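Local coordinates for hypothetical protein yfcE (Escherichia coli, PDB 1SU1) that is of unknown function but belongs to the calcineurin-like phosphoesterase superfamily and carries a site for two zinc ions, at residues L56-D61 against H89-V94; A93-C98 against T112-Q117; R83-A88 against L106-I111. All blocks are in the same frame, centred on the assembly; numbering follows the deposited sequence.

Interaction 1 (L56-D61 against H89-V94). With ZN (zinc ion), chain E.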
ATOM      1  N   LEU A  56      24.496   3.987  -7.865  1.00 17.26           N
ATOM      2  CA  LEU A  56      24.065   5.332  -7.494  1.00 18.60           C
ATOM      3  C   LEU A  56      22.806   5.087  -6.655  1.00 19.15           C
ATOM      4  O   LEU A  56      21.794   4.597  -7.171  1.00 14.99           O
ATOM      5  CB  LEU A  56      23.688   6.175  -8.716  1.00 16.53           C
ATOM      6  CG  LEU A  56      23.000   7.504  -8.342  1.00 18.41           C
ATOM      7  CD1 LEU A  56      23.920   8.351  -7.465  1.00 18.22           C
ATOM      8  CD2 LEU A  56      22.624   8.268  -9.595  1.00 18.44           C
ATOM      9  N   VAL A  57      22.875   5.419  -5.373  1.00 18.52           N
ATOM     10  CA  VAL A  57      21.751   5.211  -4.476  1.00 16.65           C
ATOM     11  C   VAL A  57      20.902   6.462  -4.251  1.00 17.10           C
ATOM     12  O   VAL A  57      21.319   7.402  -3.558  1.00 15.18           O
ATOM     13  CB  VAL A  57      22.248   4.673  -3.114  1.00 18.17           C
ATOM     14  CG1 VAL A  57      21.069   4.396  -2.193  1.00 17.39           C
ATOM     15  CG2 VAL A  57      23.076   3.412  -3.331  1.00 14.11           C
ATOM     16  N   ILE A  58      19.701   6.449  -4.824  1.00 16.83           N
ATOM     17  CA  ILE A  58      18.757   7.558  -4.709  1.00 18.37           C
ATOM     18  C   ILE A  58      17.774   7.315  -3.556  1.00 19.99           C
ATOM     19  O   ILE A  58      16.985   6.365  -3.591  1.00 23.18           O
ATOM     20  CB  ILE A  58      18.015   7.738  -6.054  1.00 18.18           C
ATOM     21  CG1 ILE A  58      19.046   8.099  -7.139  1.00 15.30           C
ATOM     22  CG2 ILE A  58      16.934   8.806  -5.939  1.00 15.69           C
ATOM     23  CD1 ILE A  58      18.462   8.397  -8.507  1.00 20.49           C
ATOM     24  N   LEU A  59      17.822   8.185  -2.546  1.00 18.95           N
ATOM     25  CA  LEU A  59      16.983   8.050  -1.360  1.00 18.12           C
ATOM     26  C   LEU A  59      15.571   8.654  -1.395  1.00 18.25           C
ATOM     27  O   LEU A  59      14.976   8.902  -0.338  1.00 17.61           O
ATOM     28  CB  LEU A  59      17.732   8.587  -0.138  1.00 14.61           C
ATOM     29  CG  LEU A  59      19.077   7.917   0.181  1.00 16.62           C
ATOM     30  CD1 LEU A  59      19.790   8.701   1.274  1.00 13.00           C
ATOM     31  CD2 LEU A  59      18.866   6.455   0.616  1.00 16.67           C
ATOM     32  N   GLY A  60      15.034   8.912  -2.587  1.00 18.45           N
ATOM     33  CA  GLY A  60      13.668   9.425  -2.661  1.00 19.45           C
ATOM     34  C   GLY A  60      13.360  10.901  -2.886  1.00 20.75           C
ATOM     35  O   GLY A  60      14.140  11.787  -2.512  1.00 18.86           O
ATOM     36  N   ASP A  61      12.176  11.140  -3.460  1.00 18.63           N
ATOM     37  CA  ASP A  61      11.655  12.465  -3.803  1.00 20.17           C
ATOM     38  C   ASP A  61      12.460  12.968  -4.999  1.00 22.27           C
ATOM     39  O   ASP A  61      13.272  13.905  -4.908  1.00 19.90           O
ATOM     40  CB  ASP A  61      11.727  13.393  -2.585  1.00 18.41           C
ATOM     41  CG  ASP A  61      10.702  13.017  -1.514  1.00 27.84           C
ATOM     42  OD1 ASP A  61      10.268  11.843  -1.517  1.00 30.73           O
ATOM     43  OD2 ASP A  61      10.345  13.864  -0.670  1.00 22.41           O
ATOM     44  N   HIS A  89      20.309   1.317 -15.373  1.00 24.96           N
ATOM     45  CA  HIS A  89      20.893   0.040 -14.977  1.00 28.93           C
ATOM     46  C   HIS A  89      21.838   0.085 -13.775  1.00 28.90           C
ATOM     47  O   HIS A  89      22.297  -0.959 -13.305  1.00 29.73           O
ATOM     48  CB  HIS A  89      21.614  -0.593 -16.171  1.00 37.37           C
ATOM     49  CG  HIS A  89      22.696   0.266 -16.752  1.00 48.71           C
ATOM     50  ND1 HIS A  89      22.457   1.532 -17.244  1.00 51.05           N
ATOM     51  CD2 HIS A  89      24.020   0.041 -16.921  1.00 51.47           C
ATOM     52  CE1 HIS A  89      23.588   2.050 -17.689  1.00 52.98           C
ATOM     53  NE2 HIS A  89      24.552   1.165 -17.506  1.00 54.36           N
ATOM     54  N   LYS A  90      22.128   1.273 -13.260  1.00 26.94           N
ATOM     55  CA  LYS A  90      23.025   1.364 -12.113  1.00 27.20           C
ATOM     56  C   LYS A  90      22.423   2.077 -10.912  1.00 23.49           C
ATOM     57  O   LYS A  90      23.134   2.428  -9.968  1.00 22.28           O
ATOM     58  CB  LYS A  90      24.339   2.038 -12.517  1.00 31.71           C
ATOM     59  CG  LYS A  90      25.201   1.160 -13.416  1.00 38.25           C
ATOM     60  CD  LYS A  90      26.522   1.807 -13.743  1.00 40.41           C
ATOM     61  CE  LYS A  90      27.437   0.828 -14.457  1.00 46.98           C
ATOM     62  NZ  LYS A  90      28.715   1.468 -14.885  1.00 50.55           N
ATOM     63  N   VAL A  91      21.112   2.285 -10.944  1.00 19.28           N
ATOM     64  CA  VAL A  91      20.436   2.954  -9.841  1.00 20.29           C
ATOM     65  C   VAL A  91      19.737   1.985  -8.883  1.00 21.99           C
ATOM     66  O   VAL A  91      19.141   0.992  -9.307  1.00 20.13           O
ATOM     67  CB  VAL A  91      19.370   3.949 -10.354  1.00 19.54           C
ATOM     68  CG1 VAL A  91      18.638   4.586  -9.172  1.00 16.99           C
ATOM     69  CG2 VAL A  91      20.028   5.033 -11.204  1.00 19.19           C
ATOM     70  N   ILE A  92      19.840   2.298  -7.594  1.00 22.10           N
ATOM     71  CA  ILE A  92      19.209   1.564  -6.502  1.00 23.22           C
ATOM     72  C   ILE A  92      18.463   2.682  -5.759  1.00 23.53           C
ATOM     73  O   ILE A  92      19.097   3.561  -5.177  1.00 24.22           O
ATOM     74  CB  ILE A  92      20.244   0.952  -5.518  1.00 24.15           C
ATOM     75  CG1 ILE A  92      21.142  -0.065  -6.229  1.00 24.80           C
ATOM     76  CG2 ILE A  92      19.514   0.299  -4.344  1.00 24.62           C
ATOM     77  CD1 ILE A  92      20.414  -1.263  -6.793  1.00 24.24           C
ATOM     78  N   ALA A  93      17.134   2.663  -5.777  1.00 20.98           N
ATOM     79  CA  ALA A  93      16.364   3.716  -5.114  1.00 21.80           C
ATOM     80  C   ALA A  93      15.312   3.226  -4.107  1.00 21.22           C
ATOM     81  O   ALA A  93      14.964   2.051  -4.078  1.00 22.82           O
ATOM     82  CB  ALA A  93      15.684   4.580  -6.181  1.00 21.87           C
ATOM     83  N   VAL A  94      14.827   4.145  -3.276  1.00 20.36           N
ATOM     84  CA  VAL A  94      13.777   3.859  -2.299  1.00 20.42           C
ATOM     85  C   VAL A  94      12.758   4.995  -2.376  1.00 21.80           C
ATOM     86  O   VAL A  94      13.116   6.153  -2.628  1.00 18.70           O
ATOM     87  CB  VAL A  94      14.310   3.732  -0.844  1.00 22.50           C
ATOM     88  CG1 VAL A  94      15.111   2.448  -0.697  1.00 21.12           C
ATOM     89  CG2 VAL A  94      15.164   4.946  -0.473  1.00 24.29           C
TER
HETATM   90 ZN    ZN E 301      10.595  13.713   1.661  1.00 22.86          ZN
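Ile58 and Ala93 face each other as a parallel bridge pair, and with Leu56–Val91 and Val57–Ile92 they join strands 55-58 and 91-93, the two strands of a beta-alpha-beta crossover completed by helix 77-85. Four backbone bonds alternate across the seam. Leu56 N reaches Lys90 O at 3.0 Å in an almost straight bond (176°), and Leu56 O takes Ile92 N. Ile58 N then binds Ile92 O with a clear bend (142°), while Ile58 O receives Val94 N. The side chain of Ile58 shows how the apolar layer is built. Its CB rests 3.9 Å from Ala93 CB; CG1, set beside the backbone N (chi1 -62°), brings the chain back toward Val91, and the extended tip puts CD1 3.9 Å from Val91 CG1. On the other face of the sheet, Val57 CG2 packs against Ile92 CB at 4.3 Å. Past the strand, Val94 CG2 lies 3.7 Å from Leu59 CA. At Gly60 a CB would press on Val94 O and on the carbonyl O of Leu59, so the absence of a side chain suits the loop that leads into the metal site. There Asp61 OD2 binds zinc at 2.4 Å.

Interaction 2 (A93-C98 against T112-Q117); sequences AVRGNC and TAPWQQ. With ZN (zinc ion), chain E; SO4 (sulfate ion), chain G.
Arg95 N donates to Ala113 O at 2.9 Å in a nearly straight bond (169°), at the point where 93-98 leaves its strand and passes 112-117; the CA atoms come nearest at Arg95–Thr112 and Val94–Ala113. Arg95 grips the same loop a second time with its side chain. With CG anti to the backbone N (chi1 -163°) and a bend further out at chi3, NH1 swings back to Thr112 O at 2.8 Å, the carbonyl oxygen lying near the guanidinium plane at its edge. Pro114 CB comes up obliquely, 3.9 Å from NH1. The guanidinium also serves the assembly, for its NE forms a salt bridge with Glu101 of the third subunit. Val94 sends CG1 to Trp115 CA at 3.9 Å and on to Gln116 CG. Gln116 NE2 lies 2.7 Å from Ala93 O, but the bond is bent and weak; the stronger partner of this amide is Gln117 of the second subunit, which binds OE1. Three waters add bridges between the segments: one joins Ala93 N to Gln116 NE2, one Ala93 O to Ala113 N, and one donates to both Arg95 O and Pro114 O. Farther along, Asn97 OD1 binds zinc at 2.2 Å while its ND2 donates to sulfate O3 at 3.2 Å; Asp61, His129 and His151 complete the protein ligands of this metal. The contact thus ties the loop between strand 91-93 and helix 101-106 to the segment that leads into strand 115-119, an outer strand of the five-stranded sheet within the chain, which a strand of the second subunit continues across the interface.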
ATOM      1  N   ALA A  93      17.134   2.663  -5.777  1.00 20.98           N
ATOM      2  CA  ALA A  93      16.364   3.716  -5.114  1.00 21.80           C
ATOM      3  C   ALA A  93      15.312   3.226  -4.107  1.00 21.22           C
ATOM      4  O   ALA A  93      14.964   2.051  -4.078  1.00 22.82           O
ATOM      5  CB  ALA A  93      15.684   4.580  -6.181  1.00 21.87           C
ATOM      6  N   VAL A  94      14.827   4.145  -3.276  1.00 20.36           N
ATOM      7  CA  VAL A  94      13.777   3.859  -2.299  1.00 20.42           C
ATOM      8  C   VAL A  94      12.758   4.995  -2.376  1.00 21.80           C
ATOM      9  O   VAL A  94      13.116   6.153  -2.628  1.00 18.70           O
ATOM     10  CB  VAL A  94      14.310   3.732  -0.844  1.00 22.50           C
ATOM     11  CG1 VAL A  94      15.111   2.448  -0.697  1.00 21.12           C
ATOM     12  CG2 VAL A  94      15.164   4.946  -0.473  1.00 24.29           C
ATOM     13  N   ARG A  95      11.492   4.649  -2.150  1.00 20.71           N
ATOM     14  CA  ARG A  95      10.367   5.577  -2.234  1.00 18.23           C
ATOM     15  C   ARG A  95      10.325   6.725  -1.232  1.00 15.55           C
ATOM     16  O   ARG A  95      10.457   6.512  -0.023  1.00 15.19           O
ATOM     17  CB  ARG A  95       9.048   4.783  -2.143  1.00 21.37           C
ATOM     18  CG  ARG A  95       7.822   5.548  -2.614  1.00 21.14           C
ATOM     19  CD  ARG A  95       6.542   4.725  -2.470  1.00 25.36           C
ATOM     20  NE  ARG A  95       6.062   4.647  -1.089  1.00 22.43           N
ATOM     21  CZ  ARG A  95       6.064   3.536  -0.352  1.00 21.47           C
ATOM     22  NH1 ARG A  95       6.527   2.401  -0.857  1.00 14.57           N
ATOM     23  NH2 ARG A  95       5.587   3.559   0.887  1.00 17.34           N
ATOM     24  N   GLY A  96      10.120   7.941  -1.750  1.00 13.86           N
ATOM     25  CA  GLY A  96      10.011   9.117  -0.899  1.00 10.16           C
ATOM     26  C   GLY A  96       8.548   9.533  -0.792  1.00  9.68           C
ATOM     27  O   GLY A  96       7.753   9.164  -1.653  1.00 11.87           O
ATOM     28  N   ASN A  97       8.187  10.302   0.232  1.00 10.55           N
ATOM     29  CA  ASN A  97       6.797  10.724   0.411  1.00 15.32           C
ATOM     30  C   ASN A  97       6.230  11.554  -0.735  1.00 19.96           C
ATOM     31  O   ASN A  97       5.008  11.706  -0.846  1.00 21.83           O
ATOM     32  CB  ASN A  97       6.661  11.521   1.705  1.00 17.77           C
ATOM     33  CG  ASN A  97       7.475  12.791   1.674  1.00 22.55           C
ATOM     34  OD1 ASN A  97       8.596  12.782   1.196  1.00 24.01           O
ATOM     35  ND2 ASN A  97       6.915  13.889   2.173  1.00 17.29           N
ATOM     36  N   CYS A  98       7.105  12.102  -1.579  1.00 19.94           N
ATOM     37  CA  CYS A  98       6.650  12.921  -2.699  1.00 17.30           C
ATOM     38  C   CYS A  98       6.613  12.169  -4.022  1.00 16.78           C
ATOM     39  O   CYS A  98       6.115  12.698  -5.023  1.00 18.60           O
ATOM     40  CB  CYS A  98       7.530  14.174  -2.853  1.00 20.97           C
ATOM     41  SG  CYS A  98       7.524  15.323  -1.462  1.00 22.58           S
ATOM     42  N   THR A 112       9.645   2.089  -6.110  1.00 20.64           N
ATOM     43  CA  THR A 112       8.567   1.866  -5.139  1.00 20.88           C
ATOM     44  C   THR A 112       8.925   1.207  -3.803  1.00 20.14           C
ATOM     45  O   THR A 112       8.191   1.364  -2.826  1.00 22.06           O
ATOM     46  CB  THR A 112       7.387   1.074  -5.775  1.00 18.30           C
ATOM     47  OG1 THR A 112       7.865  -0.157  -6.332  1.00 16.54           O
ATOM     48  CG2 THR A 112       6.728   1.901  -6.879  1.00 16.73           C
ATOM     49  N   ALA A 113      10.033   0.477  -3.746  1.00 18.21           N
ATOM     50  CA  ALA A 113      10.438  -0.174  -2.499  1.00 20.71           C
ATOM     51  C   ALA A 113      10.610   0.846  -1.367  1.00 22.88           C
ATOM     52  O   ALA A 113      11.266   1.872  -1.547  1.00 21.90           O
ATOM     53  CB  ALA A 113      11.736  -0.952  -2.709  1.00 20.56           C
ATOM     54  N   PRO A 114      10.030   0.569  -0.180  1.00 21.08           N
ATOM     55  CA  PRO A 114      10.130   1.479   0.967  1.00 17.75           C
ATOM     56  C   PRO A 114      11.485   1.452   1.685  1.00 16.22           C
ATOM     57  O   PRO A 114      11.820   2.374   2.431  1.00 15.10           O
ATOM     58  CB  PRO A 114       8.968   1.023   1.862  1.00 21.04           C
ATOM     59  CG  PRO A 114       8.963  -0.453   1.650  1.00 17.44           C
ATOM     60  CD  PRO A 114       9.161  -0.582   0.138  1.00 21.47           C
ATOM     61  N   TRP A 115      12.237   0.375   1.477  1.00 15.75           N
ATOM     62  CA  TRP A 115      13.563   0.205   2.058  1.00 16.22           C
ATOM     63  C   TRP A 115      14.302  -0.907   1.328  1.00 17.00           C
ATOM     64  O   TRP A 115      13.685  -1.704   0.622  1.00 17.74           O
ATOM     65  CB  TRP A 115      13.484  -0.108   3.564  1.00 17.55           C
ATOM     66  CG  TRP A 115      12.419  -1.106   3.948  1.00 24.01           C
ATOM     67  CD1 TRP A 115      12.429  -2.464   3.730  1.00 21.43           C
ATOM     68  CD2 TRP A 115      11.144  -0.805   4.531  1.00 21.64           C
ATOM     69  NE1 TRP A 115      11.241  -3.019   4.139  1.00 20.20           N
ATOM     70  CE2 TRP A 115      10.434  -2.029   4.638  1.00 21.67           C
ATOM     71  CE3 TRP A 115      10.538   0.377   4.985  1.00 18.58           C
ATOM     72  CZ2 TRP A 115       9.133  -2.099   5.158  1.00 15.72           C
ATOM     73  CZ3 TRP A 115       9.243   0.309   5.507  1.00 23.65           C
ATOM     74  CH2 TRP A 115       8.558  -0.928   5.593  1.00 18.39           C
ATOM     75  N   GLN A 116      15.626  -0.922   1.461  1.00 15.84           N
ATOM     76  CA  GLN A 116      16.475  -1.937   0.844  1.00 14.04           C
ATOM     77  C   GLN A 116      17.728  -2.034   1.710  1.00 14.59           C
ATOM     78  O   GLN A 116      17.901  -1.239   2.639  1.00 14.08           O
ATOM     79  CB  GLN A 116      16.801  -1.589  -0.617  1.00 16.12           C
ATOM     80  CG  GLN A 116      15.550  -1.477  -1.492  1.00 14.91           C
ATOM     81  CD  GLN A 116      15.809  -1.610  -2.985  1.00 17.44           C
ATOM     82  OE1 GLN A 116      16.232  -2.660  -3.464  1.00 21.45           O
ATOM     83  NE2 GLN A 116      15.541  -0.542  -3.731  1.00 21.65           N
ATOM     84  N   GLN A 117      18.595  -3.003   1.431  1.00 16.82           N
ATOM     85  CA  GLN A 117      19.773  -3.200   2.277  1.00 18.75           C
ATOM     86  C   GLN A 117      21.118  -3.357   1.580  1.00 17.47           C
ATOM     87  O   GLN A 117      21.202  -3.804   0.434  1.00 16.17           O
ATOM     88  CB  GLN A 117      19.598  -4.467   3.123  1.00 22.13           C
ATOM     89  CG  GLN A 117      18.214  -4.700   3.668  1.00 27.90           C
ATOM     90  CD  GLN A 117      17.938  -3.876   4.884  1.00 29.91           C
ATOM     91  OE1 GLN A 117      18.738  -3.850   5.819  1.00 32.15           O
ATOM     92  NE2 GLN A 117      16.794  -3.202   4.895  1.00 34.91           N
TER
HETATM   93 ZN    ZN E 301      10.595  13.713   1.661  1.00 22.86          ZN
HETATM   94  S   SO4 G 501       9.669  16.866   1.953  1.00 58.35           S
HETATM   95  O1  SO4 G 501      10.278  16.577   3.264  1.00 57.45           O
HETATM   96  O2  SO4 G 501      10.076  15.828   1.011  1.00 57.05           O
HETATM   97  O3  SO4 G 501       8.189  16.845   2.015  1.00 60.44           O
HETATM   98  O4  SO4 G 501      10.134  18.188   1.475  1.00 56.41           O
HETATM   99  O   HOH W   1      15.911   0.142  -6.872  1.00 22.66           O
HETATM  100  O   HOH W   2      12.634   1.089  -5.234  1.00 24.67           O
HETATM  101  O   HOH W   3      11.278   5.147   1.987  1.00 12.23           O

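Interaction 3 (R83-A88 against L106-I111)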
ATOM      1  N   ARG A  83      17.487  12.312 -18.245  1.00 19.96           N
ATOM      2  CA  ARG A  83      18.847  12.209 -17.727  1.00 21.43           C
ATOM      3  C   ARG A  83      19.064  11.045 -16.756  1.00 21.74           C
ATOM      4  O   ARG A  83      20.069  10.333 -16.848  1.00 16.86           O
ATOM      5  CB  ARG A  83      19.249  13.533 -17.072  1.00 25.62           C
ATOM      6  CG  ARG A  83      19.471  14.686 -18.073  1.00 32.88           C
ATOM      7  CD  ARG A  83      20.691  14.432 -18.965  1.00 39.91           C
ATOM      8  NE  ARG A  83      21.235  15.663 -19.538  1.00 49.02           N
ATOM      9  CZ  ARG A  83      20.814  16.226 -20.668  1.00 51.33           C
ATOM     10  NH1 ARG A  83      19.836  15.672 -21.370  1.00 55.40           N
ATOM     11  NH2 ARG A  83      21.371  17.352 -21.097  1.00 52.37           N
ATOM     12  N   LEU A  84      18.133  10.830 -15.826  1.00 21.93           N
ATOM     13  CA  LEU A  84      18.305   9.713 -14.898  1.00 20.27           C
ATOM     14  C   LEU A  84      18.213   8.368 -15.621  1.00 18.69           C
ATOM     15  O   LEU A  84      18.902   7.418 -15.259  1.00 19.16           O
ATOM     16  CB  LEU A  84      17.277   9.784 -13.761  1.00 21.60           C
ATOM     17  CG  LEU A  84      17.477  10.934 -12.767  1.00 21.26           C
ATOM     18  CD1 LEU A  84      16.345  10.963 -11.764  1.00 23.49           C
ATOM     19  CD2 LEU A  84      18.822  10.770 -12.059  1.00 21.85           C
ATOM     20  N   ASN A  85      17.397   8.290 -16.668  1.00 18.50           N
ATOM     21  CA  ASN A  85      17.264   7.033 -17.400  1.00 20.17           C
ATOM     22  C   ASN A  85      18.503   6.589 -18.168  1.00 24.56           C
ATOM     23  O   ASN A  85      18.638   5.405 -18.506  1.00 22.80           O
ATOM     24  CB  ASN A  85      16.054   7.083 -18.342  1.00 20.60           C
ATOM     25  CG  ASN A  85      14.731   6.900 -17.589  1.00 23.86           C
ATOM     26  OD1 ASN A  85      14.707   6.311 -16.504  1.00 18.09           O
ATOM     27  ND2 ASN A  85      13.640   7.397 -18.159  1.00 18.82           N
ATOM     28  N   GLU A  86      19.413   7.521 -18.448  1.00 25.33           N
ATOM     29  CA  GLU A  86      20.635   7.161 -19.169  1.00 25.77           C
ATOM     30  C   GLU A  86      21.480   6.211 -18.321  1.00 24.13           C
ATOM     31  O   GLU A  86      22.279   5.438 -18.851  1.00 25.82           O
ATOM     32  CB  GLU A  86      21.441   8.419 -19.536  1.00 28.82           C
ATOM     33  CG  GLU A  86      20.846   9.208 -20.711  1.00 33.17           C
ATOM     34  CD  GLU A  86      21.443  10.609 -20.879  1.00 42.03           C
ATOM     35  OE1 GLU A  86      20.963  11.351 -21.765  1.00 42.97           O
ATOM     36  OE2 GLU A  86      22.381  10.975 -20.133  1.00 42.46           O
ATOM     37  N   VAL A  87      21.286   6.245 -17.007  1.00 21.64           N
ATOM     38  CA  VAL A  87      22.056   5.375 -16.124  1.00 24.36           C
ATOM     39  C   VAL A  87      21.161   4.429 -15.284  1.00 23.56           C
ATOM     40  O   VAL A  87      21.571   3.916 -14.238  1.00 20.34           O
ATOM     41  CB  VAL A  87      22.979   6.244 -15.206  1.00 26.30           C
ATOM     42  CG1 VAL A  87      22.167   6.946 -14.129  1.00 27.93           C
ATOM     43  CG2 VAL A  87      24.078   5.391 -14.614  1.00 33.80           C
ATOM     44  N   ALA A  88      19.945   4.187 -15.775  1.00 24.03           N
ATOM     45  CA  ALA A  88      18.967   3.331 -15.095  1.00 23.04           C
ATOM     46  C   ALA A  88      19.535   2.018 -14.552  1.00 23.11           C
ATOM     47  O   ALA A  88      19.282   1.653 -13.404  1.00 21.62           O
ATOM     48  CB  ALA A  88      17.787   3.037 -16.036  1.00 21.21           C
ATOM     49  N   LEU A 106       7.559   6.887 -15.568  1.00 25.30           N
ATOM     50  CA  LEU A 106       8.511   7.672 -16.356  1.00 23.94           C
ATOM     51  C   LEU A 106       9.948   7.170 -16.204  1.00 23.12           C
ATOM     52  O   LEU A 106      10.672   7.049 -17.192  1.00 21.08           O
ATOM     53  CB  LEU A 106       8.443   9.149 -15.957  1.00 22.63           C
ATOM     54  CG  LEU A 106       7.204   9.926 -16.408  1.00 22.47           C
ATOM     55  CD1 LEU A 106       7.315  11.379 -15.974  1.00 26.14           C
ATOM     56  CD2 LEU A 106       7.069   9.842 -17.917  1.00 21.64           C
ATOM     57  N   LEU A 107      10.340   6.861 -14.970  1.00 21.70           N
ATOM     58  CA  LEU A 107      11.684   6.380 -14.664  1.00 20.53           C
ATOM     59  C   LEU A 107      11.865   4.887 -14.945  1.00 23.82           C
ATOM     60  O   LEU A 107      11.004   4.069 -14.610  1.00 24.47           O
ATOM     61  CB  LEU A 107      12.013   6.703 -13.203  1.00 17.83           C
ATOM     62  CG  LEU A 107      11.896   8.199 -12.874  1.00 18.09           C
ATOM     63  CD1 LEU A 107      11.937   8.414 -11.359  1.00 14.18           C
ATOM     64  CD2 LEU A 107      13.047   8.955 -13.554  1.00 17.61           C
ATOM     65  N   HIS A 108      12.998   4.536 -15.552  1.00 21.36           N
ATOM     66  CA  HIS A 108      13.279   3.156 -15.924  1.00 20.57           C
ATOM     67  C   HIS A 108      14.007   2.281 -14.917  1.00 21.34           C
ATOM     68  O   HIS A 108      14.680   1.320 -15.291  1.00 20.58           O
ATOM     69  CB  HIS A 108      14.022   3.127 -17.255  1.00 21.37           C
ATOM     70  CG  HIS A 108      13.245   3.734 -18.380  1.00 23.04           C
ATOM     71  ND1 HIS A 108      13.763   3.884 -19.647  1.00 26.04           N
ATOM     72  CD2 HIS A 108      11.986   4.227 -18.425  1.00 23.84           C
ATOM     73  CE1 HIS A 108      12.855   4.446 -20.428  1.00 25.35           C
ATOM     74  NE2 HIS A 108      11.768   4.664 -19.709  1.00 26.57           N
ATOM     75  N   PHE A 109      13.882   2.619 -13.642  1.00 22.55           N
ATOM     76  CA  PHE A 109      14.474   1.824 -12.579  1.00 23.05           C
ATOM     77  C   PHE A 109      13.426   1.796 -11.456  1.00 23.53           C
ATOM     78  O   PHE A 109      12.616   2.718 -11.332  1.00 22.30           O
ATOM     79  CB  PHE A 109      15.811   2.425 -12.093  1.00 24.05           C
ATOM     80  CG  PHE A 109      15.742   3.884 -11.732  1.00 23.28           C
ATOM     81  CD1 PHE A 109      15.910   4.866 -12.703  1.00 19.78           C
ATOM     82  CD2 PHE A 109      15.492   4.274 -10.425  1.00 21.29           C
ATOM     83  CE1 PHE A 109      15.848   6.212 -12.371  1.00 18.45           C
ATOM     84  CE2 PHE A 109      15.427   5.624 -10.083  1.00 22.40           C
ATOM     85  CZ  PHE A 109      15.599   6.591 -11.060  1.00 21.19           C
ATOM     86  N   PRO A 110      13.417   0.729 -10.640  1.00 24.44           N
ATOM     87  CA  PRO A 110      12.467   0.557  -9.526  1.00 22.74           C
ATOM     88  C   PRO A 110      12.581   1.606  -8.423  1.00 21.09           C
ATOM     89  O   PRO A 110      13.630   1.736  -7.799  1.00 23.12           O
ATOM     90  CB  PRO A 110      12.797  -0.840  -8.986  1.00 21.00           C
ATOM     91  CG  PRO A 110      13.496  -1.521 -10.135  1.00 27.32           C
ATOM     92  CD  PRO A 110      14.329  -0.425 -10.735  1.00 23.92           C
ATOM     93  N   ILE A 111      11.502   2.333  -8.161  1.00 20.09           N
ATOM     94  CA  ILE A 111      11.520   3.346  -7.105  1.00 22.00           C
ATOM     95  C   ILE A 111      10.436   3.160  -6.022  1.00 23.02           C
ATOM     96  O   ILE A 111      10.327   3.987  -5.114  1.00 22.46           O
ATOM     97  CB  ILE A 111      11.334   4.765  -7.690  1.00 24.08           C
ATOM     98  CG1 ILE A 111       9.994   4.846  -8.429  1.00 21.97           C
ATOM     99  CG2 ILE A 111      12.478   5.090  -8.656  1.00 19.00           C
ATOM    100  CD1 ILE A 111       9.469   6.248  -8.588  1.00 22.09           C
TER
HETATM  101  O   HOH W   4      16.831   3.597 -19.860  1.00 30.10           O
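Ala88 and Phe109 mark the nearest backbone approach, 5.4 Å between their CA atoms, where a type I beta turn from Asn85 to Ala88 that follows on from helix 77-85 meets the chain leaving helix 101-106. These are the exits of two helices, and the Asn85 amide bridges them. Its CG lies anti to the carbonyl carbon (chi1 -77°), which carries the amide over to 106-111. OD1 accepts His108 N in a short, nearly straight bond of 2.6 Å, the donor standing well out of the amide's carbonyl plane. ND2 donates to Leu106 O at 3.1 Å, with that oxygen lying in the amide plane. Held by both bonds, the amide stacks on one face of the His108 ring: the planes are 17° apart, and ND2 sits 3.5 Å above the ring plane, over its centre. Apolar packing flanks this polar pair. Leu84 CB meets the edge of the Phe109 ring at CE1, 4.1 Å away, and Leu84 CD1 touches Leu107 CD2. Ala88 CB lies 4.2 Å from Phe109 CD1. Beyond the two segments, Phe109 rests on Val91 and Ala93 of strand 91-93, while Leu84 packs on helix 38-51. A water links Asn85 O and His108 ND1: it donates to Asn85 O at 2.9 Å and is hydrogen-bonded to His108 ND1 at 3.1 Å.

How the interactions relate
Interactions 1 and 2 are buried and share Ala93 and Val94, so the same short piece of chain lies along strand 55-58 on one contact and meets 112-117 on the other. Both reach one zinc ion, through Asp61 and Asn97, and Asp61 OD1 probably receives Cys98 N. Interaction 3 is only partly buried and lies at helix ends. It nonetheless backs onto interaction 1, where Phe109 CD2 comes 3.4 Å from Val91 CG1. The chemistry follows place: regular backbone bonds and aliphatic contacts within the sheet, backbone, guanidinium and water bridges beside the subunit interfaces, and a single asparagine amide stacked on a histidine near the surface.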